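Local structure of lipase-esterase related protein (Clostridium acetobutylicum, 3E0X) at residues N17-V22 with N85-G90; H23-N28 with Y91-A96; Y141-I146 with K156-L161. The protein is probably a hydrolase of the alpha/beta-hydrolase fold, related to lipases and esterases, whose natural substrate is not established. All blocks are in the same frame, centred on the assembly; numbering follows the deposited sequence. Where two conformers were deposited one is given.

Contact 1: N17-V22 with N85-G90; sequences NTLLFV and NITLIG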
loop_
_atom_site.group_PDB
_atom_site.type_symbol
_atom_site.label_atom_id
_atom_site.label_comp_id
_atom_site.label_asym_id
_atom_site.label_seq_id
_atom_site.Cartn_x
_atom_site.Cartn_y
_atom_site.Cartn_z
ATOM N N ASN A 17 -11.927 -5.510 -15.050
ATOM C CA ASN A 17 -11.384 -5.476 -13.718
ATOM C C ASN A 17 -10.258 -4.446 -13.636
ATOM O O ASN A 17 -9.228 -4.537 -14.331
ATOM C CB ASN A 17 -10.971 -6.892 -13.313
ATOM C CG ASN A 17 -11.976 -7.947 -13.807
ATOM O OD1 ASN A 17 -13.184 -7.840 -13.562
ATOM N ND2 ASN A 17 -11.482 -8.942 -14.534
ATOM N N THR A 18 -10.489 -3.439 -12.806
ATOM C CA THR A 18 -9.557 -2.338 -12.643
ATOM C C THR A 18 -8.853 -2.501 -11.307
ATOM O O THR A 18 -9.514 -2.685 -10.287
ATOM C CB THR A 18 -10.326 -0.979 -12.685
ATOM O OG1 THR A 18 -10.876 -0.788 -13.995
ATOM C CG2 THR A 18 -9.432 0.176 -12.347
ATOM N N LEU A 19 -7.525 -2.428 -11.330
ATOM C CA LEU A 19 -6.752 -2.523 -10.108
ATOM C C LEU A 19 -6.091 -1.186 -9.900
ATOM O O LEU A 19 -5.334 -0.702 -10.771
ATOM C CB LEU A 19 -5.686 -3.602 -10.245
ATOM C CG LEU A 19 -6.088 -5.025 -10.644
ATOM C CD1 LEU A 19 -4.886 -6.008 -10.613
ATOM C CD2 LEU A 19 -7.207 -5.559 -9.805
ATOM N N LEU A 20 -6.372 -0.575 -8.755
ATOM C CA LEU A 20 -5.766 0.711 -8.423
ATOM C C LEU A 20 -4.754 0.450 -7.299
ATOM O O LEU A 20 -5.133 0.031 -6.198
ATOM C CB LEU A 20 -6.860 1.702 -7.984
ATOM C CG LEU A 20 -6.368 3.090 -7.581
ATOM C CD1 LEU A 20 -5.657 3.800 -8.693
ATOM C CD2 LEU A 20 -7.517 3.946 -7.097
ATOM N N PHE A 21 -3.472 0.695 -7.596
ATOM C CA PHE A 21 -2.367 0.394 -6.688
ATOM C C PHE A 21 -1.970 1.636 -5.930
ATOM O O PHE A 21 -1.702 2.689 -6.541
ATOM C CB PHE A 21 -1.137 -0.081 -7.482
ATOM C CG PHE A 21 -1.350 -1.374 -8.261
ATOM C CD1 PHE A 21 -0.773 -2.573 -7.822
ATOM C CD2 PHE A 21 -2.072 -1.394 -9.463
ATOM C CE1 PHE A 21 -0.931 -3.770 -8.557
ATOM C CE2 PHE A 21 -2.220 -2.569 -10.194
ATOM C CZ PHE A 21 -1.663 -3.749 -9.762
ATOM N N VAL A 22 -1.840 1.487 -4.614
ATOM C CA VAL A 22 -1.458 2.578 -3.737
ATOM C C VAL A 22 -0.217 2.152 -2.956
ATOM O O VAL A 22 -0.257 1.207 -2.151
ATOM C CB VAL A 22 -2.581 2.900 -2.735
ATOM C CG1 VAL A 22 -2.149 4.019 -1.817
ATOM C CG2 VAL A 22 -3.870 3.262 -3.465
ATOM N N ASN A 85 -15.801 -1.811 -11.493
ATOM C CA ASN A 85 -15.246 -2.915 -10.694
ATOM C C ASN A 85 -13.793 -2.669 -10.298
ATOM O O ASN A 85 -12.864 -3.283 -10.846
ATOM C CB ASN A 85 -15.379 -4.246 -11.454
ATOM C CG ASN A 85 -14.930 -5.434 -10.628
ATOM O OD1 ASN A 85 -14.951 -5.393 -9.400
ATOM N ND2 ASN A 85 -14.505 -6.501 -11.301
ATOM N N ILE A 86 -13.613 -1.771 -9.338
ATOM C CA ILE A 86 -12.277 -1.399 -8.869
ATOM C C ILE A 86 -11.865 -2.219 -7.652
ATOM O O ILE A 86 -12.608 -2.290 -6.656
ATOM C CB ILE A 86 -12.183 0.121 -8.546
ATOM C CG1 ILE A 86 -12.547 0.952 -9.770
ATOM C CG2 ILE A 86 -10.778 0.495 -8.106
ATOM C CD1 ILE A 86 -12.739 2.442 -9.474
ATOM N N THR A 87 -10.675 -2.824 -7.742
ATOM C CA THR A 87 -10.014 -3.427 -6.587
ATOM C C THR A 87 -8.849 -2.547 -6.202
ATOM O O THR A 87 -8.043 -2.180 -7.053
ATOM C CB THR A 87 -9.497 -4.854 -6.909
ATOM O OG1 THR A 87 -10.608 -5.674 -7.286
ATOM C CG2 THR A 87 -8.797 -5.481 -5.701
ATOM N N LEU A 88 -8.791 -2.178 -4.931
ATOM C CA LEU A 88 -7.677 -1.389 -4.433
ATOM C C LEU A 88 -6.607 -2.324 -3.905
ATOM O O LEU A 88 -6.906 -3.308 -3.222
ATOM C CB LEU A 88 -8.123 -0.470 -3.288
ATOM C CG LEU A 88 -9.312 0.439 -3.569
ATOM C CD1 LEU A 88 -9.591 1.263 -2.289
ATOM C CD2 LEU A 88 -9.054 1.333 -4.772
ATOM N N ILE A 89 -5.357 -2.021 -4.251
ATOM C CA ILE A 89 -4.196 -2.788 -3.814
ATOM C C ILE A 89 -3.299 -1.811 -3.073
ATOM O O ILE A 89 -2.716 -0.945 -3.719
ATOM C CB ILE A 89 -3.409 -3.320 -5.063
ATOM C CG1 ILE A 89 -4.317 -4.142 -5.998
ATOM C CG2 ILE A 89 -2.167 -4.086 -4.631
ATOM C CD1 ILE A 89 -4.785 -5.456 -5.428
ATOM N N GLY A 90 -3.204 -1.931 -1.753
ATOM C CA GLY A 90 -2.417 -0.987 -0.982
ATOM C C GLY A 90 -1.260 -1.675 -0.290
ATOM O O GLY A 90 -1.454 -2.690 0.384
HETATM O O HOH W 1 -13.705 -1.654 -13.564
#

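Contact 2: H23-N28 with Y91-A96; sequences HGSGCN and YSMGGA. With OXE (ortho-xylene), chain C.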
loop_
_atom_site.group_PDB
_atom_site.type_symbol
_atom_site.label_atom_id
_atom_site.label_comp_id
_atom_site.label_asym_id
_atom_site.label_seq_id
_atom_site.Cartn_x
_atom_site.Cartn_y
_atom_site.Cartn_z
ATOM N N HIS A 23 0.866 2.893 -3.167
ATOM C CA HIS A 23 2.161 2.553 -2.584
ATOM C C HIS A 23 2.227 2.948 -1.105
ATOM O O HIS A 23 1.254 3.442 -0.526
ATOM C CB HIS A 23 3.266 3.253 -3.378
ATOM C CG HIS A 23 3.261 4.729 -3.187
ATOM N ND1 HIS A 23 2.738 5.628 -4.100
ATOM C CD2 HIS A 23 3.702 5.467 -2.146
ATOM C CE1 HIS A 23 2.894 6.860 -3.632
ATOM N NE2 HIS A 23 3.447 6.782 -2.435
ATOM N N GLY A 24 3.405 2.766 -0.522
ATOM C CA GLY A 24 3.571 2.935 0.919
ATOM C C GLY A 24 4.527 4.044 1.316
ATOM O O GLY A 24 4.803 4.984 0.548
ATOM N N SER A 25 5.003 3.935 2.552
ATOM C CA SER A 25 5.797 4.971 3.180
ATOM C C SER A 25 7.087 5.205 2.433
ATOM O O SER A 25 7.830 4.250 2.140
ATOM C CB SER A 25 6.159 4.521 4.585
ATOM O OG SER A 25 4.974 4.251 5.293
ATOM N N GLY A 26 7.346 6.467 2.096
ATOM C CA GLY A 26 8.667 6.832 1.581
ATOM C C GLY A 26 8.955 6.291 0.190
ATOM O O GLY A 26 10.112 6.327 -0.275
ATOM N N CYS A 27 7.943 5.751 -0.485
ATOM C CA CYS A 27 8.165 5.288 -1.851
ATOM C C CYS A 27 7.164 5.909 -2.806
ATOM O O CYS A 27 6.659 6.964 -2.525
ATOM C CB CYS A 27 8.293 3.775 -1.954
ATOM S SG CYS A 27 6.934 2.853 -1.304
ATOM N N ASN A 28 6.978 5.292 -3.959
ATOM C CA ASN A 28 6.129 5.834 -5.006
ATOM C C ASN A 28 5.634 4.670 -5.860
ATOM O O ASN A 28 5.865 3.514 -5.520
ATOM C CB ASN A 28 6.934 6.833 -5.833
ATOM C CG ASN A 28 8.296 6.300 -6.186
ATOM O OD1 ASN A 28 8.419 5.281 -6.873
ATOM N ND2 ASN A 28 9.338 6.974 -5.700
ATOM N N TYR A 91 -0.066 -1.106 -0.440
ATOM C CA TYR A 91 1.127 -1.667 0.176
ATOM C C TYR A 91 1.625 -0.809 1.325
ATOM O O TYR A 91 1.678 0.406 1.178
ATOM C CB TYR A 91 2.226 -1.686 -0.905
ATOM C CG TYR A 91 3.647 -1.887 -0.411
ATOM C CD1 TYR A 91 4.004 -2.999 0.367
ATOM C CD2 TYR A 91 4.641 -0.960 -0.723
ATOM C CE1 TYR A 91 5.327 -3.210 0.805
ATOM C CE2 TYR A 91 5.965 -1.130 -0.260
ATOM C CZ TYR A 91 6.306 -2.260 0.484
ATOM O OH TYR A 91 7.600 -2.453 0.909
ATOM N N SER A 92 2.032 -1.435 2.440
ATOM C CA SER A 92 2.637 -0.679 3.526
ATOM C C SER A 92 1.615 0.359 4.043
ATOM O O SER A 92 0.462 -0.009 4.319
ATOM C CB SER A 92 4.001 -0.129 3.040
ATOM O OG SER A 92 4.448 1.072 3.658
HETATM N N MSE A 93 2.016 1.617 4.181
HETATM C CA MSE A 93 1.064 2.677 4.532
HETATM C C MSE A 93 -0.184 2.639 3.618
HETATM O O MSE A 93 -1.318 2.931 4.078
HETATM C CB MSE A 93 1.718 4.063 4.436
HETATM C CG MSE A 93 0.790 5.203 4.879
HETATM SE SE MSE A 93 1.733 6.900 4.801
HETATM C CE MSE A 93 2.000 6.947 2.874
ATOM N N GLY A 94 0.014 2.272 2.351
ATOM C CA GLY A 94 -1.077 2.139 1.382
ATOM C C GLY A 94 -2.114 1.126 1.821
ATOM O O GLY A 94 -3.274 1.243 1.427
ATOM N N GLY A 95 -1.707 0.119 2.608
ATOM C CA GLY A 95 -2.654 -0.863 3.164
ATOM C C GLY A 95 -3.658 -0.154 4.063
ATOM O O GLY A 95 -4.870 -0.354 3.941
ATOM N N ALA A 96 -3.159 0.678 4.982
ATOM C CA ALA A 96 -4.052 1.449 5.841
ATOM C C ALA A 96 -4.907 2.381 4.987
ATOM O O ALA A 96 -6.093 2.544 5.239
ATOM C CB ALA A 96 -3.255 2.229 6.880
HETATM C C1 OXE C . 8.362 0.838 3.848
HETATM C C2 OXE C . 8.279 1.009 2.380
HETATM C C3 OXE C . 9.430 0.921 1.601
HETATM C C4 OXE C . 10.649 0.654 2.233
HETATM C C5 OXE C . 10.742 0.500 3.621
HETATM C C6 OXE C . 9.601 0.577 4.439
HETATM C "C1'" OXE C . 7.097 0.912 4.666
HETATM C "C2'" OXE C . 6.952 1.295 1.747
HETATM O O HOH W 2 5.547 1.965 6.745
#

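Contact 3: Y141-I146 with K156-L161; sequences YLLECI and KYFETL. With OXE (ortho-xylene), chain C.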
loop_
_atom_site.group_PDB
_atom_site.type_symbol
_atom_site.label_atom_id
_atom_site.label_comp_id
_atom_site.label_asym_id
_atom_site.label_seq_id
_atom_site.Cartn_x
_atom_site.Cartn_y
_atom_site.Cartn_z
ATOM N N TYR A 141 18.192 -0.244 9.818
ATOM C CA TYR A 141 16.959 -0.913 10.213
ATOM C C TYR A 141 16.039 -1.063 9.005
ATOM O O TYR A 141 15.426 -2.119 8.840
ATOM C CB TYR A 141 16.242 -0.151 11.334
ATOM C CG TYR A 141 15.039 -0.902 11.855
ATOM C CD1 TYR A 141 15.220 -2.011 12.655
ATOM C CD2 TYR A 141 13.734 -0.504 11.547
ATOM C CE1 TYR A 141 14.153 -2.729 13.149
ATOM C CE2 TYR A 141 12.620 -1.226 12.037
ATOM C CZ TYR A 141 12.858 -2.336 12.831
ATOM O OH TYR A 141 11.787 -3.053 13.333
ATOM N N LEU A 142 15.969 -0.045 8.149
ATOM C CA LEU A 142 15.137 -0.153 6.957
ATOM C C LEU A 142 15.581 -1.343 6.097
ATOM O O LEU A 142 14.763 -2.147 5.630
ATOM C CB LEU A 142 15.196 1.144 6.166
ATOM C CG LEU A 142 14.205 1.274 5.031
ATOM C CD1 LEU A 142 12.792 1.094 5.562
ATOM C CD2 LEU A 142 14.373 2.633 4.408
ATOM N N LEU A 143 16.898 -1.479 5.908
ATOM C CA LEU A 143 17.409 -2.567 5.115
ATOM C C LEU A 143 17.066 -3.905 5.773
ATOM O O LEU A 143 16.776 -4.891 5.083
ATOM C CB LEU A 143 18.926 -2.411 4.907
ATOM C CG LEU A 143 19.304 -1.372 3.849
ATOM C CD1 LEU A 143 20.780 -1.006 3.977
ATOM C CD2 LEU A 143 19.012 -1.923 2.458
ATOM N N GLU A 144 17.134 -3.970 7.100
ATOM C CA GLU A 144 16.804 -5.206 7.795
ATOM C C GLU A 144 15.341 -5.569 7.533
ATOM O O GLU A 144 15.001 -6.741 7.291
ATOM C CB GLU A 144 17.085 -5.073 9.301
ATOM C CG GLU A 144 16.918 -6.369 10.061
ATOM C CD GLU A 144 17.192 -6.219 11.553
ATOM O OE1 GLU A 144 17.512 -5.088 12.012
ATOM O OE2 GLU A 144 17.079 -7.251 12.266
ATOM N N CYS A 145 14.488 -4.547 7.519
ATOM C CA CYS A 145 13.049 -4.774 7.337
ATOM C C CYS A 145 12.717 -5.296 5.955
ATOM O O CYS A 145 11.773 -6.064 5.775
ATOM C CB CYS A 145 12.248 -3.505 7.618
ATOM S SG CYS A 145 12.208 -3.075 9.380
ATOM N N ILE A 146 13.467 -4.861 4.957
ATOM C CA ILE A 146 13.181 -5.320 3.593
ATOM C C ILE A 146 13.918 -6.603 3.253
ATOM O O ILE A 146 13.704 -7.174 2.183
ATOM C CB ILE A 146 13.417 -4.227 2.497
ATOM C CG1 ILE A 146 14.919 -3.946 2.330
ATOM C CG2 ILE A 146 12.570 -2.982 2.818
ATOM C CD1 ILE A 146 15.417 -3.994 0.901
ATOM N N LYS A 156 17.601 -3.022 -6.773
ATOM C CA LYS A 156 16.972 -2.126 -7.734
ATOM C C LYS A 156 15.795 -1.354 -7.113
ATOM O O LYS A 156 15.684 -0.129 -7.251
ATOM C CB LYS A 156 16.477 -2.959 -8.925
ATOM C CG LYS A 156 15.809 -2.168 -10.022
ATOM C CD LYS A 156 15.160 -3.096 -11.038
ATOM C CE LYS A 156 14.355 -2.287 -12.040
ATOM N NZ LYS A 156 13.776 -3.134 -13.118
ATOM N N TYR A 157 14.895 -2.071 -6.451
ATOM C CA TYR A 157 13.704 -1.386 -5.971
ATOM C C TYR A 157 13.920 -0.559 -4.723
ATOM O O TYR A 157 13.219 0.447 -4.509
ATOM C CB TYR A 157 12.514 -2.341 -5.846
ATOM C CG TYR A 157 12.006 -2.706 -7.218
ATOM C CD1 TYR A 157 11.106 -1.880 -7.893
ATOM C CD2 TYR A 157 12.469 -3.853 -7.870
ATOM C CE1 TYR A 157 10.654 -2.208 -9.183
ATOM C CE2 TYR A 157 12.031 -4.185 -9.156
ATOM C CZ TYR A 157 11.113 -3.354 -9.807
ATOM O OH TYR A 157 10.661 -3.692 -11.074
ATOM N N PHE A 158 14.907 -0.937 -3.916
ATOM C CA PHE A 158 15.267 -0.081 -2.801
ATOM C C PHE A 158 15.707 1.302 -3.284
ATOM O O PHE A 158 15.437 2.316 -2.626
ATOM C CB PHE A 158 16.314 -0.740 -1.901
ATOM C CG PHE A 158 16.384 -0.143 -0.516
ATOM C CD1 PHE A 158 15.331 -0.313 0.377
ATOM C CD2 PHE A 158 17.495 0.561 -0.099
ATOM C CE1 PHE A 158 15.373 0.239 1.677
ATOM C CE2 PHE A 158 17.558 1.114 1.178
ATOM C CZ PHE A 158 16.503 0.943 2.073
ATOM N N GLU A 159 16.356 1.354 -4.448
ATOM C CA GLU A 159 16.820 2.633 -5.009
ATOM C C GLU A 159 15.674 3.498 -5.534
ATOM O O GLU A 159 15.864 4.685 -5.784
ATOM C CB GLU A 159 17.904 2.411 -6.086
ATOM C CG GLU A 159 18.012 3.459 -7.231
ATOM C CD GLU A 159 18.819 4.721 -6.895
ATOM O OE1 GLU A 159 19.753 4.657 -6.058
ATOM O OE2 GLU A 159 18.527 5.787 -7.499
ATOM N N THR A 160 14.477 2.911 -5.694
ATOM C CA THR A 160 13.329 3.720 -6.129
ATOM C C THR A 160 12.656 4.517 -5.003
ATOM O O THR A 160 11.761 5.366 -5.264
ATOM C CB THR A 160 12.216 2.884 -6.834
ATOM O OG1 THR A 160 11.493 2.103 -5.870
ATOM C CG2 THR A 160 12.787 1.990 -7.920
ATOM N N LEU A 161 13.079 4.267 -3.763
ATOM C CA LEU A 161 12.517 4.975 -2.627
ATOM C C LEU A 161 12.832 6.462 -2.777
ATOM O O LEU A 161 13.838 6.842 -3.393
ATOM C CB LEU A 161 13.093 4.473 -1.316
ATOM C CG LEU A 161 12.293 3.373 -0.622
ATOM C CD1 LEU A 161 11.906 2.179 -1.494
ATOM C CD2 LEU A 161 13.040 2.918 0.643
HETATM C C1 OXE C . 8.362 0.838 3.848
HETATM C C2 OXE C . 8.279 1.009 2.380
HETATM C C3 OXE C . 9.430 0.921 1.601
HETATM C C4 OXE C . 10.649 0.654 2.233
HETATM C C5 OXE C . 10.742 0.500 3.621
HETATM C C6 OXE C . 9.601 0.577 4.439
HETATM C "C1'" OXE C . 7.097 0.912 4.666
HETATM C "C2'" OXE C . 6.952 1.295 1.747
#

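Contact 1: N17-V22 with N85-G90
L20 and L88 stand side by side on one face of two parallel strands, and the CD2 methyls of L20 and L88 meet at 3.8 Å. The L20 CG, anti to the backbone N (chi1 179°), carries its branch up beside L88, while the L20 CB lies 4.1 Å from I86 CG2, so L20 fills the dip between I86 and L88. The T18 methyl rests beside I86 on the same face. On the other face the L19 CD2 methyl leans against T87 CB, at 3.8 Å, and I89, in the conformer given, wedges its branches alongside F21: CG1 over one face of the ring, toward the rim, and CG2 3.8 Å from F21 CD1. Beneath these bumps the backbones run in register, from T18 N giving to N85 O at 3.1 Å to V22 N giving to I89 O at 2.7 Å. At the loop end N85 ND2 reaches OD1 of the N17 conformer given through a weak bond, the two amides nearly perpendicular. Strands 18-22 and 86-91 are neighbours in the middle of the alpha/beta-hydrolase sheet, flanked by strands 43-47 and 109-115; helix 63-76 covers the face of L20, I86 and L88, whereas F32 meets the F21 ring edge-to-face on the other.

Contact 2: H23-N28 with Y91-A96
The Y91 ring has the sulfur of C27 at its edge, near its plane, with C27 SG 4.2 Å from Y91 CE2: an edge-on sulfur-aromatic contact. One face of that ring carries the CB of S92 over its centre. A methyl of the bound ortho-xylene approaches the ring obliquely, C2' lying 3.3 Å from Y91 CE2, and the same methyl sits 3.4 Å from C27 SG. The Y91 CG is anti to the backbone N (chi1 165°), which sends the ring out toward the ligand, where its hydroxyl bonds to the backbone O of H227. The other flat group is the ring of H23, a residue whose CB points away from 91-96; the CA of N28 lies over the centre of one face, and the ring also meets that of H52.

Between these two rings the backbones come close. G24 CA approaches Y91 O at 3.2 Å, so that the glycine backbone lies directly on the Y91 carbonyl. S25 N gives a fairly straight bond, 164° at the hydrogen, to S92 OG at 3.1 Å, although the modelled place of that oxygen is less sure. The S25 hydroxyl lies 3.4 Å from M93 CB and is linked to a water that also reaches S92 OG weakly. M93, a selenomethionine, runs on between helices 63-76 and 165-177.

S92 has positive phi (61°) in the strained turn from strand 86-91 into helix 93-102, and G90, S92 and G94 match GxSxG. The arrangement is consistent with the nucleophile elbow of alpha/beta hydrolases, here packed directly against the glycine-containing loop 23-28, the two together lining one side of the ortho-xylene pocket.

Contact 3: Y141-I146 with K156-L161
L142 is the first residue of 141-146 to meet the other segment, and it does so with both CG and CD2. Its CG lies in the plane of the F158 ring, at the edge, while L142 CD2 sits 3.6 Å from F158 CZ and 4.0 Å from L161 CD2. With CG anti to the backbone N (chi1 -170°), the leucine reaches toward F158 on the other helix; F158 CG is likewise anti to its backbone N (chi1 -160°), which brings the ring to meet it. One residue on, the L143 side chain runs at about a right angle to that of F158. Its CD2 methyl lies over one face of the ring, offset toward the rim, in a CH-pi contact 3.9 Å from the ring centroid and 21° off the normal; the same leucine also touches I149.

Helices 139-146 and 152-158 come between strands 109-115 and 191-196 in the chain, where alpha/beta hydrolases commonly insert a cap over the active-site pocket, and their position beside the ortho-xylene pocket is consistent with one. L161 joins in after the helix, in a type I turn from F158, and brings its CD2 to 3.7 Å from the ligand C4. L142 and L161 both lean on M168 of helix 165-177 as well.

I146, one helical turn beyond L142, approaches the ring obliquely from its CD1 methyl, 3.7 Å from F158 CD1. Its CG2 branch points instead to the ligand, 4.0 Å from C5, and its side chain also touches F228.

Overall arrangement
Contacts 1 and 2 are buried and continuous: strand 86-91 of contact 1 leads into helix 93-102 of contact 2, and strand 18-22 into the loop 23-28, with V22 O probably hydrogen-bonded to Y91 N at the join. Contact 3 is only partly buried, its centre about 24 Å from that of contact 1 and on the other side of the chain's centre. The chemistry changes accordingly. A repeating backbone ladder with aliphatic filling gives way to close glycine backbones, hydroxyls and sulfur, and then to purely apolar packing around one phenyl ring. Contacts 2 and 3 share the ortho-xylene, and N28 ND2 probably bonds to T160 O between them.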